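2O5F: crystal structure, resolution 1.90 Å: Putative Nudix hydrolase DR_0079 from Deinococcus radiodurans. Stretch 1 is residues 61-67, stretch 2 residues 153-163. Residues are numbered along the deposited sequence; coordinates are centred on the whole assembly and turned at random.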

# COMPACT_ATOMS: atom_id res chain seq x y z
N PRO A 61 12.73 -10.13 3.58
CA PRO A 61 12.18 -8.76 3.56
C PRO A 61 13.27 -7.72 3.73
O PRO A 61 13.61 -7.35 4.85
N ASN A 62 13.83 -7.25 2.62
CA ASN A 62 14.88 -6.25 2.70
C ASN A 62 14.62 -5.01 1.84
O ASN A 62 15.47 -4.13 1.76
N ALA A 63 13.45 -4.94 1.22
CA ALA A 63 13.09 -3.78 0.40
C ALA A 63 12.12 -2.84 1.12
O ALA A 63 11.23 -3.29 1.84
N LEU A 64 12.32 -1.54 0.92
CA LEU A 64 11.45 -0.52 1.51
C LEU A 64 10.07 -0.67 0.87
O LEU A 64 9.96 -0.99 -0.31
N ASP A 65 9.01 -0.40 1.63
CA ASP A 65 7.66 -0.52 1.09
C ASP A 65 6.70 0.43 1.79
O ASP A 65 7.09 1.15 2.70
N VAL A 66 5.44 0.44 1.35
CA VAL A 66 4.44 1.28 1.99
C VAL A 66 4.21 0.68 3.37
O VAL A 66 4.53 -0.49 3.62
N SER A 67 3.64 1.47 4.28
CA SER A 67 3.35 1.01 5.64
C SER A 67 2.45 -0.22 5.63
O SER A 67 2.69 -1.19 6.36
N GLU A 153 18.72 2.07 -3.30
CA GLU A 153 18.34 1.15 -2.22
C GLU A 153 17.05 0.42 -2.63
O GLU A 153 16.18 1.01 -3.26
N ALA A 154 16.95 -0.86 -2.28
CA ALA A 154 15.80 -1.69 -2.63
C ALA A 154 14.45 -1.15 -2.15
O ALA A 154 14.31 -0.79 -0.98
N ALA A 155 13.47 -1.11 -3.05
CA ALA A 155 12.15 -0.61 -2.71
C ALA A 155 11.08 -1.14 -3.65
O ALA A 155 11.35 -1.39 -4.82
N LYS A 156 9.86 -1.30 -3.14
CA LYS A 156 8.75 -1.75 -3.97
C LYS A 156 8.63 -0.80 -5.14
O LYS A 156 8.80 0.41 -4.99
N GLY A 157 8.32 -1.36 -6.31
CA GLY A 157 8.22 -0.57 -7.52
C GLY A 157 7.36 0.68 -7.55
O GLY A 157 7.64 1.59 -8.33
N ASP A 158 6.31 0.75 -6.74
CA ASP A 158 5.45 1.94 -6.76
C ASP A 158 5.60 2.86 -5.56
O ASP A 158 4.90 3.87 -5.47
N LEU A 159 6.51 2.53 -4.65
CA LEU A 159 6.70 3.34 -3.46
C LEU A 159 7.06 4.79 -3.76
O LEU A 159 6.40 5.70 -3.29
N ALA A 160 8.11 5.00 -4.56
CA ALA A 160 8.54 6.35 -4.89
C ALA A 160 7.42 7.18 -5.52
O ALA A 160 7.17 8.31 -5.09
N GLU A 161 6.75 6.62 -6.53
CA GLU A 161 5.66 7.34 -7.20
C GLU A 161 4.51 7.66 -6.25
O GLU A 161 3.93 8.75 -6.32
N LEU A 162 4.17 6.73 -5.36
CA LEU A 162 3.09 6.99 -4.40
C LEU A 162 3.43 8.14 -3.46
O LEU A 162 2.58 8.98 -3.14
N VAL A 163 4.68 8.17 -3.02
CA VAL A 163 5.13 9.23 -2.12
C VAL A 163 5.09 10.58 -2.82
O VAL A 163 4.62 11.57 -2.26

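The two stretches meet at a single beta bridge between Leu64 and Ala155, whose CA atoms lie 4.3 Å apart. Leu64 N donates to Ala154 O at 2.9 Å with an N-H...acceptor angle of 169°, and Lys156 N donates to Leu64 O at 2.8 Å and 162°; both are close to linear. Two CA-H...O contacts reinforce the bridge: Ala63 CA to Ala154 O (3.5 Å) and Ala155 CA to Leu64 O (3.3 Å).

With the backbones this close, small side chains already make contact. Ala63 CB sits 3.9 Å from Ala154 CB, and Leu64 CB lies 4.0 Å from Ala155 CB, although all four CA-to-CB bonds run sideways to the opposing stretch. Leu64 adopts m for chi1 and t for chi2 (-62°, 162°), and its CB also reaches Leu159 CD2 at 3.8 Å.

Leu159, in the first turn of the helix, points toward stretch 1. Its t, p rotamer (-180°, 55°) spreads the two methyls along the facing chain: CD2 approaches Leu64, while CD1 lies 4.0 Å from Val66 CG1. Val66 has chi1 at -69° (m), and the same CG1 is 3.8 Å from Leu162 CD1. Leu162 also points toward stretch 1, in an m, t rotamer (-77°, 179°). Val66 CG1 thus touches two leucines of the helix, three residues apart and therefore nearly one turn from each other, and the result is a buried apolar cluster of Leu64, Val66, Leu159 and Leu162.

The polar counterpart is the salt bridge between Asp65 OD2 and Lys156 NZ, 2.8 Å apart. The CA-to-CB bond of Asp65 runs sideways, but chi1 of -166° (t) and chi2 of 13° bring its carboxylate nearer to stretch 2. The other oxygen, OD1, accepts a weak hydrogen bond from Val66 N at 2.7 Å and 147°, so the carboxylate is held by the lysine on one oxygen and, weakly, by the following residue's amide on the other. Lys156 points toward stretch 1; its chi values of -79°, -66°, 177° and 53° (m, m, t, p) describe a bent chain, whose final p torsion sets the direction of NZ at the end of the reach to OD2.

At the other end of the contact, Asn62 has an m rotamer (-66°) and its side-chain end leads away; its backbone O lies 4.0 Å from Ala154 CB. One water donates to Ala154 O at 2.8 Å from its oxygen and, weakly, to Asn62 O at 3.4 Å, bridging the two carbonyls.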

# COMPACT_ATOMS: atom_id res chain seq x y z
CB PRO A 61 11.18 -8.67 4.71
CG PRO A 61 11.77 -9.67 5.68
CD PRO A 61 12.30 -10.82 4.81
CB ASN A 62 16.23 -6.90 2.38
CG ASN A 62 16.66 -7.92 3.43
OD1 ASN A 62 15.99 -8.93 3.64
ND2 ASN A 62 17.77 -7.64 4.11
CB ALA A 63 12.47 -4.24 -0.92
CB LEU A 64 12.00 0.87 1.21
CG LEU A 64 13.38 1.18 1.78
CD1 LEU A 64 14.00 2.37 1.07
CD2 LEU A 64 13.25 1.43 3.28
CB ASP A 65 7.19 -1.97 1.27
CG ASP A 65 5.95 -2.29 0.44
OD1 ASP A 65 5.59 -1.50 -0.45
OD2 ASP A 65 5.36 -3.36 0.69
CB VAL A 66 3.08 1.27 1.22
CG1 VAL A 66 3.20 1.98 -0.11
CG2 VAL A 66 2.62 -0.18 1.00
CB SER A 67 2.67 2.12 6.44
OG SER A 67 3.43 3.33 6.39
CB GLU A 153 18.16 1.91 -0.90
CG GLU A 153 19.47 2.54 -0.39
CD GLU A 153 19.44 2.82 1.11
OE1 GLU A 153 19.13 1.88 1.89
OE2 GLU A 153 19.76 3.95 1.52
CB ALA A 154 16.01 -3.11 -2.11
CB ALA A 155 12.14 0.90 -2.76
CB LYS A 156 7.45 -1.76 -3.17
CG LYS A 156 7.34 -2.96 -2.28
CD LYS A 156 7.23 -4.22 -3.11
CE LYS A 156 7.18 -5.44 -2.23
NZ LYS A 156 6.10 -5.33 -1.20
CB ASP A 158 3.98 1.55 -6.90
CG ASP A 158 3.67 0.89 -8.23
OD1 ASP A 158 4.33 1.21 -9.24
OD2 ASP A 158 2.74 0.06 -8.25
CB LEU A 159 7.75 2.71 -2.55
CG LEU A 159 8.06 3.45 -1.25
CD1 LEU A 159 6.77 3.66 -0.45
CD2 LEU A 159 9.07 2.64 -0.44
CB ALA A 160 9.75 6.31 -5.82
CB GLU A 161 5.16 6.53 -8.41
CG GLU A 161 3.94 7.15 -9.13
CD GLU A 161 3.67 6.55 -10.51
OE1 GLU A 161 4.17 5.45 -10.81
OE2 GLU A 161 2.94 7.18 -11.31
CB LEU A 162 2.78 5.74 -3.57
CG LEU A 162 1.97 4.65 -4.28
CD1 LEU A 162 1.78 3.46 -3.34
CD2 LEU A 162 0.60 5.22 -4.70
CB VAL A 163 6.56 8.97 -1.59
CG1 VAL A 163 7.09 10.19 -0.85
CG2 VAL A 163 6.55 7.76 -0.68
O HOH W 1 16.16 -0.87 1.13